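Local coordinates for stromal cell-derived factor 2-like protein (Arabidopsis thaliana, PDB 3MAL) that takes part in protein quality control and the unfolded protein response in the endoplasmic reticulum, working in a complex with ERDJ3B and BiP, at residues K25-H28 / F33-H36; I65-P70 / R94-S99; K128-G133 / R176-D181. One frame throughout, in Å; residues are numbered along the deposited sequence. Where two conformers were deposited one is given.

Three contacts sample the trefoil, each starting from a strand of its six-stranded barrel. Interaction 1 pairs barrel strand 23-28 with the next strand, interaction 2 joins strand 64-67 to strand 96-100, and interaction 3 ties strand 127-131 to the loop ahead of strand 184-190. The centre of interaction 1 lies about 15 Å from each of the others, and those two centres are about 19 Å apart. Interactions 1 and 2 meet through L35 CD2 and L97 CD2, 4.1 Å apart. These leucines hold matching places: L35 O accepts from W64 NE1, L97 O from W127 NE1. H28 lies against D181, so interactions 1 and 3 are neighbours.

Interaction 1 (K25-H28 / F33-H36); sequences KLMH and FRLH
This is a short antiparallel strand pairing across the turn between K25-H28 and F33-H36, in the first MIR repeat of the beta-trefoil. Strand 23-28 belongs to the barrel, whereas strand 34-38 leads away into the other sheet. The two part quickly: their axes come within 4.9 Å but run at 123°, and the pairing amounts to a single bridge, M27 with R34. That is a non-hydrogen-bonded pair, with a backbone bond on either side of it. L35 N donates to L26 O at 2.9 Å and H28 N to F33 O, also at 2.9 Å; the first is almost straight, 175° at the hydrogen. Each carbonyl also takes a CA-H contact, L26 O from R34 CA and F33 O from M27 CA.

On one flank the leucines L26 and L35 pack together. Their side chains run side by side in the same direction, and their CD2 methyls touch at 4.0 Å. In L35 the CG lies opposite the backbone N (chi1 -171°), which sends the branch along its neighbour; L155 and W184 pack on L26, and V172 on L35.

The other flank, with K25, M27 and R34, is mixed. The thioether of M27 slants past the R34 guanidinium, SD lying 4.0 Å from NH1, while NH1 itself donates to K32 O. E188 gathers the charges here: K25 NZ pairs with one of its carboxylate oxygens and R34 NH2 with the other, so one carboxylate of strand 184-190 is shared by both strands. Where the backbones have spread, a water takes over the bridging, accepting from L26 N at 2.9 Å and donating to L35 O at 2.7 Å.

Interaction 2 (I65-P70 / R94-S99); sequences IVKPVP and RKWLHS
The indole of W96 meets K67 at its edge: K67 CD lies near the ring plane, 3.7 Å from W96 CH2 and 3.9 Å from W96 CZ3. One face carries the carbonyl of R94, whose O sits 4.1 Å above the W96 plane and is displaced toward the rim. The six-membered end of the indole reaches strand 64-67, while NE1 at the other end donates to D117 O. The lysine chain, extended beyond CG, runs at about a right angle to the tryptophan, and of its methylenes it is CD that meets the rim.

Further out, K67 NZ approaches the R94 guanidinium obliquely, 3.5 Å from NH1. Both atoms are donors and no bond joins them. Each has its own acceptor: R94 NH1 pairs with D118 OD2, which probably offsets much of the positive charge, and K67 NZ bonds to Q89 OE1. Q89 also donates through NE2 to R94 O, so a single amide serves both segments.

With no backbone bond between the segments, side chains alone span the gap: the contact joins barrel strand 64-67 to the start of strand 96-100, which departs from the barrel, in the beta-trefoil fold.

Interaction 3 (K128-G133 / R176-D181); sequences KLIIEG and REKKAD
Two positive groups converge on E132 OE2: the NE of R145 in a salt bridge, and K178 NZ in a long one of 4.0 Å. The site lies at the surface of the beta-trefoil, where barrel strand 127-131 has just ended and the loop between strands 170-175 and 184-190 passes by. The backbones stay well apart, with 10.8 Å between the CA atoms of E132 and K178, so the meeting depends on the length of the two side chains.

They do it differently. K178 is drawn out straight beyond CG and carries its ammonium across the gap; E132 is folded by its turn about CB-CG (chi2 -58°), and the two chains cross at a slant. Of the two carboxylate oxygens OE2 is the one nearer the lysine, since E132 OE1 lies 4.9 Å from K178 NZ. At this separation the lysine probably adds a loose electrostatic attraction and does little to fix how the carboxylate is turned.

The NH1 of R145 donates to K179 O in the loop, so this arginine bridges the strand and the loop alongside K178. Y154 touches the side chains of both I130 and K178. Beside the long salt bridge, the CG2 methyl of I130 lies 4.5 Å from K178 NZ, a loose approach.

Interaction 1 (K25-H28 / F33-H36)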
# COMPACT_ATOMS: atom_id res chain seq x y z
N LYS A 25 -8.01 -1.52 -4.84
CA LYS A 25 -7.61 -2.42 -3.78
C LYS A 25 -6.29 -3.08 -4.18
O LYS A 25 -5.96 -3.18 -5.37
CB LYS A 25 -8.70 -3.44 -3.48
CG LYS A 25 -10.01 -2.80 -3.07
CD LYS A 25 -10.95 -3.84 -2.45
CE LYS A 25 -12.25 -3.16 -1.98
NZ LYS A 25 -13.21 -4.18 -1.47
N LEU A 26 -5.51 -3.45 -3.17
CA LEU A 26 -4.23 -4.10 -3.38
C LEU A 26 -4.26 -5.45 -2.69
O LEU A 26 -4.34 -5.53 -1.46
CB LEU A 26 -3.10 -3.21 -2.82
CG LEU A 26 -1.73 -3.49 -3.43
CD1 LEU A 26 -1.63 -2.99 -4.88
CD2 LEU A 26 -0.63 -2.87 -2.53
N MET A 27 -4.23 -6.51 -3.49
CA MET A 27 -4.33 -7.86 -2.98
C MET A 27 -2.96 -8.52 -2.88
O MET A 27 -2.18 -8.50 -3.84
CB MET A 27 -5.24 -8.69 -3.88
CG MET A 27 -5.54 -10.10 -3.34
SD MET A 27 -6.34 -11.20 -4.53
CE MET A 27 -4.93 -11.69 -5.50
N HIS A 28 -2.69 -9.10 -1.71
CA HIS A 28 -1.51 -9.93 -1.44
C HIS A 28 -1.58 -11.20 -2.29
O HIS A 28 -2.54 -11.96 -2.19
CB HIS A 28 -1.52 -10.28 0.05
CG HIS A 28 -0.30 -11.02 0.52
ND1 HIS A 28 0.98 -10.50 0.46
CD2 HIS A 28 -0.18 -12.23 1.12
CE1 HIS A 28 1.83 -11.36 0.99
NE2 HIS A 28 1.15 -12.43 1.39
N PHE A 33 -5.38 -11.68 0.91
CA PHE A 33 -5.88 -10.61 1.80
C PHE A 33 -5.67 -9.22 1.18
O PHE A 33 -4.75 -9.00 0.38
CB PHE A 33 -5.22 -10.69 3.20
CG PHE A 33 -5.81 -11.78 4.11
CD1 PHE A 33 -6.01 -13.09 3.64
CD2 PHE A 33 -6.13 -11.49 5.44
CE1 PHE A 33 -6.56 -14.10 4.49
CE2 PHE A 33 -6.66 -12.48 6.29
CZ PHE A 33 -6.88 -13.79 5.80
N ARG A 34 -6.53 -8.27 1.55
CA ARG A 34 -6.46 -6.94 0.98
C ARG A 34 -5.80 -5.92 1.93
O ARG A 34 -6.06 -5.88 3.13
CB ARG A 34 -7.86 -6.42 0.60
CG ARG A 34 -8.44 -7.02 -0.62
CD ARG A 34 -9.26 -8.25 -0.25
NE ARG A 34 -10.31 -8.50 -1.22
CZ ARG A 34 -10.32 -9.55 -2.04
NH1 ARG A 34 -9.34 -10.44 -1.96
NH2 ARG A 34 -11.31 -9.71 -2.90
N LEU A 35 -4.95 -5.07 1.36
CA LEU A 35 -4.38 -3.96 2.12
C LEU A 35 -5.52 -3.09 2.69
O LEU A 35 -6.41 -2.65 1.97
CB LEU A 35 -3.42 -3.14 1.22
CG LEU A 35 -2.57 -2.06 1.91
CD1 LEU A 35 -1.51 -2.71 2.83
CD2 LEU A 35 -1.93 -1.10 0.87
N HIS A 36 -5.46 -2.85 4.01
CA HIS A 36 -6.59 -2.33 4.75
C HIS A 36 -6.14 -1.39 5.88
O HIS A 36 -5.07 -1.56 6.49
CB HIS A 36 -7.37 -3.54 5.30
CG HIS A 36 -8.43 -3.22 6.31
ND1 HIS A 36 -8.17 -3.15 7.66
CD2 HIS A 36 -9.77 -3.07 6.19
CE1 HIS A 36 -9.29 -2.90 8.32
NE2 HIS A 36 -10.28 -2.86 7.44
O HOH W 1 -6.82 -3.15 -0.64

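Interaction 2 (I65-P70 / R94-S99)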
# COMPACT_ATOMS: atom_id res chain seq x y z
N ILE A 65 -6.30 5.60 -2.83
CA ILE A 65 -6.13 6.45 -4.02
C ILE A 65 -4.65 6.52 -4.46
O ILE A 65 -3.77 6.85 -3.65
CB ILE A 65 -6.72 7.87 -3.82
CG1 ILE A 65 -8.19 7.78 -3.40
CG2 ILE A 65 -6.61 8.68 -5.11
CD1 ILE A 65 -9.02 7.04 -4.46
N VAL A 66 -4.36 6.19 -5.73
CA VAL A 66 -2.98 6.27 -6.23
C VAL A 66 -2.65 7.73 -6.54
O VAL A 66 -3.36 8.39 -7.33
CB VAL A 66 -2.80 5.45 -7.53
CG1 VAL A 66 -1.33 5.43 -7.96
CG2 VAL A 66 -3.38 4.06 -7.38
N LYS A 67 -1.60 8.25 -5.91
CA LYS A 67 -1.20 9.64 -6.12
C LYS A 67 0.31 9.81 -6.43
O LYS A 67 1.14 8.98 -6.01
CB LYS A 67 -1.61 10.50 -4.91
CG LYS A 67 -3.12 10.73 -4.81
CD LYS A 67 -3.49 11.73 -3.68
CE LYS A 67 -5.00 11.84 -3.59
NZ LYS A 67 -5.52 12.97 -2.74
N PRO A 68 0.66 10.89 -7.17
CA PRO A 68 2.06 11.23 -7.38
C PRO A 68 2.66 11.91 -6.14
O PRO A 68 1.94 12.18 -5.16
CB PRO A 68 2.00 12.21 -8.57
CG PRO A 68 0.73 12.92 -8.39
CD PRO A 68 -0.24 11.87 -7.82
N VAL A 69 3.96 12.14 -6.15
CA VAL A 69 4.56 12.99 -5.12
C VAL A 69 4.33 14.47 -5.53
O VAL A 69 4.40 14.81 -6.72
CB VAL A 69 6.07 12.64 -4.83
CG1 VAL A 69 6.29 11.13 -4.88
CG2 VAL A 69 7.00 13.33 -5.78
N PRO A 70 4.05 15.34 -4.55
CA PRO A 70 3.54 16.70 -4.81
C PRO A 70 4.39 17.62 -5.73
O PRO A 70 3.84 18.56 -6.33
CB PRO A 70 3.41 17.30 -3.39
CG PRO A 70 4.25 16.42 -2.50
CD PRO A 70 4.19 15.07 -3.10
N ARG A 94 -8.08 9.31 4.87
CA ARG A 94 -7.22 10.33 4.28
C ARG A 94 -5.74 10.26 4.70
O ARG A 94 -4.95 11.15 4.36
CB ARG A 94 -7.80 11.73 4.55
CG ARG A 94 -9.03 12.00 3.78
CD ARG A 94 -8.55 12.72 2.53
NE ARG A 94 -9.04 12.09 1.34
CZ ARG A 94 -8.68 12.42 0.11
NH1 ARG A 94 -7.78 13.38 -0.11
NH2 ARG A 94 -9.22 11.77 -0.90
N LYS A 95 -5.35 9.21 5.43
CA LYS A 95 -3.94 9.05 5.84
C LYS A 95 -3.14 8.32 4.75
O LYS A 95 -3.72 7.63 3.91
CB LYS A 95 -3.82 8.35 7.22
CG LYS A 95 -4.56 9.07 8.38
CD LYS A 95 -3.85 8.75 9.72
CE LYS A 95 -4.40 9.54 10.93
NZ LYS A 95 -4.73 10.95 10.61
N TRP A 96 -1.81 8.49 4.77
CA TRP A 96 -0.92 7.99 3.70
C TRP A 96 -0.27 6.68 4.11
O TRP A 96 0.19 6.57 5.24
CB TRP A 96 0.19 9.02 3.40
CG TRP A 96 -0.37 10.36 3.08
CD1 TRP A 96 -0.61 11.39 3.94
CD2 TRP A 96 -0.82 10.78 1.80
NE1 TRP A 96 -1.18 12.45 3.26
CE2 TRP A 96 -1.32 12.09 1.94
CE3 TRP A 96 -0.84 10.18 0.54
CZ2 TRP A 96 -1.84 12.82 0.87
CZ3 TRP A 96 -1.33 10.91 -0.54
CH2 TRP A 96 -1.84 12.20 -0.36
N LEU A 97 -0.24 5.69 3.21
CA LEU A 97 0.56 4.47 3.45
C LEU A 97 2.02 4.87 3.76
O LEU A 97 2.64 5.61 2.99
CB LEU A 97 0.51 3.55 2.22
CG LEU A 97 1.12 2.16 2.47
CD1 LEU A 97 0.30 1.40 3.55
CD2 LEU A 97 1.29 1.34 1.16
N HIS A 98 2.56 4.37 4.87
CA HIS A 98 3.78 4.96 5.47
C HIS A 98 4.68 3.87 6.05
O HIS A 98 4.19 2.82 6.52
CB HIS A 98 3.36 5.93 6.60
CG HIS A 98 4.45 6.82 7.14
ND1 HIS A 98 4.79 8.03 6.56
CD2 HIS A 98 5.19 6.73 8.27
CE1 HIS A 98 5.73 8.62 7.29
NE2 HIS A 98 5.99 7.85 8.33
N SER A 99 5.97 4.10 6.04
CA SER A 99 6.95 3.26 6.76
C SER A 99 8.10 4.10 7.38
O SER A 99 8.13 5.27 7.23
CB SER A 99 7.41 1.95 6.09
OG SER A 99 8.06 1.01 6.91

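Interaction 3 (K128-G133 / R176-D181)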
# COMPACT_ATOMS: atom_id res chain seq x y z
N LYS A 128 8.20 2.97 -4.25
CA LYS A 128 8.54 2.77 -5.65
C LYS A 128 7.73 1.59 -6.18
O LYS A 128 7.74 0.50 -5.59
CB LYS A 128 10.04 2.54 -5.77
CG LYS A 128 10.59 2.09 -7.13
CD LYS A 128 12.01 1.55 -6.83
CE LYS A 128 12.76 1.10 -8.06
NZ LYS A 128 14.17 0.68 -7.70
N LEU A 129 7.01 1.81 -7.28
CA LEU A 129 6.30 0.71 -7.94
C LEU A 129 7.27 -0.07 -8.82
O LEU A 129 7.99 0.50 -9.65
CB LEU A 129 5.12 1.20 -8.79
CG LEU A 129 4.46 0.05 -9.59
CD1 LEU A 129 3.49 -0.79 -8.72
CD2 LEU A 129 3.73 0.60 -10.80
N ILE A 130 7.30 -1.38 -8.62
CA ILE A 130 8.19 -2.26 -9.38
C ILE A 130 7.33 -3.32 -10.04
O ILE A 130 6.75 -4.17 -9.36
CB ILE A 130 9.24 -2.92 -8.46
CG1 ILE A 130 10.06 -1.82 -7.75
CG2 ILE A 130 10.18 -3.82 -9.27
CD1 ILE A 130 10.98 -2.32 -6.65
N ILE A 131 7.20 -3.24 -11.36
CA ILE A 131 6.39 -4.23 -12.06
C ILE A 131 7.26 -5.44 -12.35
O ILE A 131 8.33 -5.31 -12.94
CB ILE A 131 5.77 -3.68 -13.35
CG1 ILE A 131 4.90 -2.44 -13.06
CG2 ILE A 131 4.94 -4.76 -14.07
CD1 ILE A 131 4.41 -1.74 -14.33
N GLU A 132 6.79 -6.62 -11.97
CA GLU A 132 7.64 -7.80 -12.05
C GLU A 132 8.04 -8.25 -13.46
O GLU A 132 9.23 -8.52 -13.71
CB GLU A 132 7.09 -8.94 -11.17
CG GLU A 132 7.41 -8.68 -9.71
CD GLU A 132 8.92 -8.55 -9.48
OE1 GLU A 132 9.66 -9.38 -10.08
OE2 GLU A 132 9.37 -7.62 -8.74
N GLY A 133 7.10 -8.29 -14.40
CA GLY A 133 7.45 -8.55 -15.81
C GLY A 133 8.09 -7.37 -16.54
O GLY A 133 8.59 -6.42 -15.92
N ARG A 176 13.36 -6.74 3.80
CA ARG A 176 14.38 -6.24 2.90
C ARG A 176 14.63 -7.07 1.66
O ARG A 176 15.25 -6.58 0.73
CB ARG A 176 15.66 -5.98 3.67
CG ARG A 176 15.42 -5.02 4.85
CD ARG A 176 15.98 -3.65 4.61
NE ARG A 176 15.64 -2.75 5.71
CZ ARG A 176 16.45 -1.78 6.16
NH1 ARG A 176 17.67 -1.62 5.63
NH2 ARG A 176 16.05 -0.99 7.15
N GLU A 177 14.16 -8.31 1.65
CA GLU A 177 14.36 -9.22 0.51
C GLU A 177 13.08 -9.45 -0.31
O GLU A 177 11.99 -9.57 0.25
CB GLU A 177 14.83 -10.61 1.01
CG GLU A 177 16.16 -10.60 1.77
CD GLU A 177 16.05 -10.00 3.16
OE1 GLU A 177 15.07 -10.29 3.87
OE2 GLU A 177 16.93 -9.23 3.53
N LYS A 178 13.26 -9.60 -1.62
CA LYS A 178 12.16 -10.03 -2.50
C LYS A 178 11.78 -11.46 -2.17
O LYS A 178 12.64 -12.35 -2.12
CB LYS A 178 12.56 -9.92 -3.98
CG LYS A 178 12.96 -8.52 -4.40
CD LYS A 178 13.06 -8.42 -5.93
CE LYS A 178 13.17 -6.98 -6.32
NZ LYS A 178 13.14 -6.82 -7.81
N LYS A 179 10.50 -11.67 -1.90
CA LYS A 179 9.98 -13.00 -1.64
C LYS A 179 8.60 -13.13 -2.23
O LYS A 179 7.98 -12.12 -2.62
CB LYS A 179 9.90 -13.27 -0.12
CG LYS A 179 11.22 -13.22 0.63
CD LYS A 179 11.00 -13.58 2.11
CE LYS A 179 12.32 -13.60 2.87
NZ LYS A 179 12.16 -13.94 4.33
N ALA A 180 8.09 -14.35 -2.27
CA ALA A 180 6.72 -14.61 -2.74
C ALA A 180 5.69 -13.79 -1.94
O ALA A 180 4.71 -13.31 -2.51
CB ALA A 180 6.42 -16.11 -2.65
N ASP A 181 5.93 -13.63 -0.64
CA ASP A 181 5.02 -12.89 0.25
C ASP A 181 5.15 -11.37 0.16
O ASP A 181 4.54 -10.65 0.96
CB ASP A 181 5.23 -13.30 1.72
CG ASP A 181 4.63 -14.67 2.06
OD1 ASP A 181 3.59 -15.05 1.49
OD2 ASP A 181 5.20 -15.35 2.92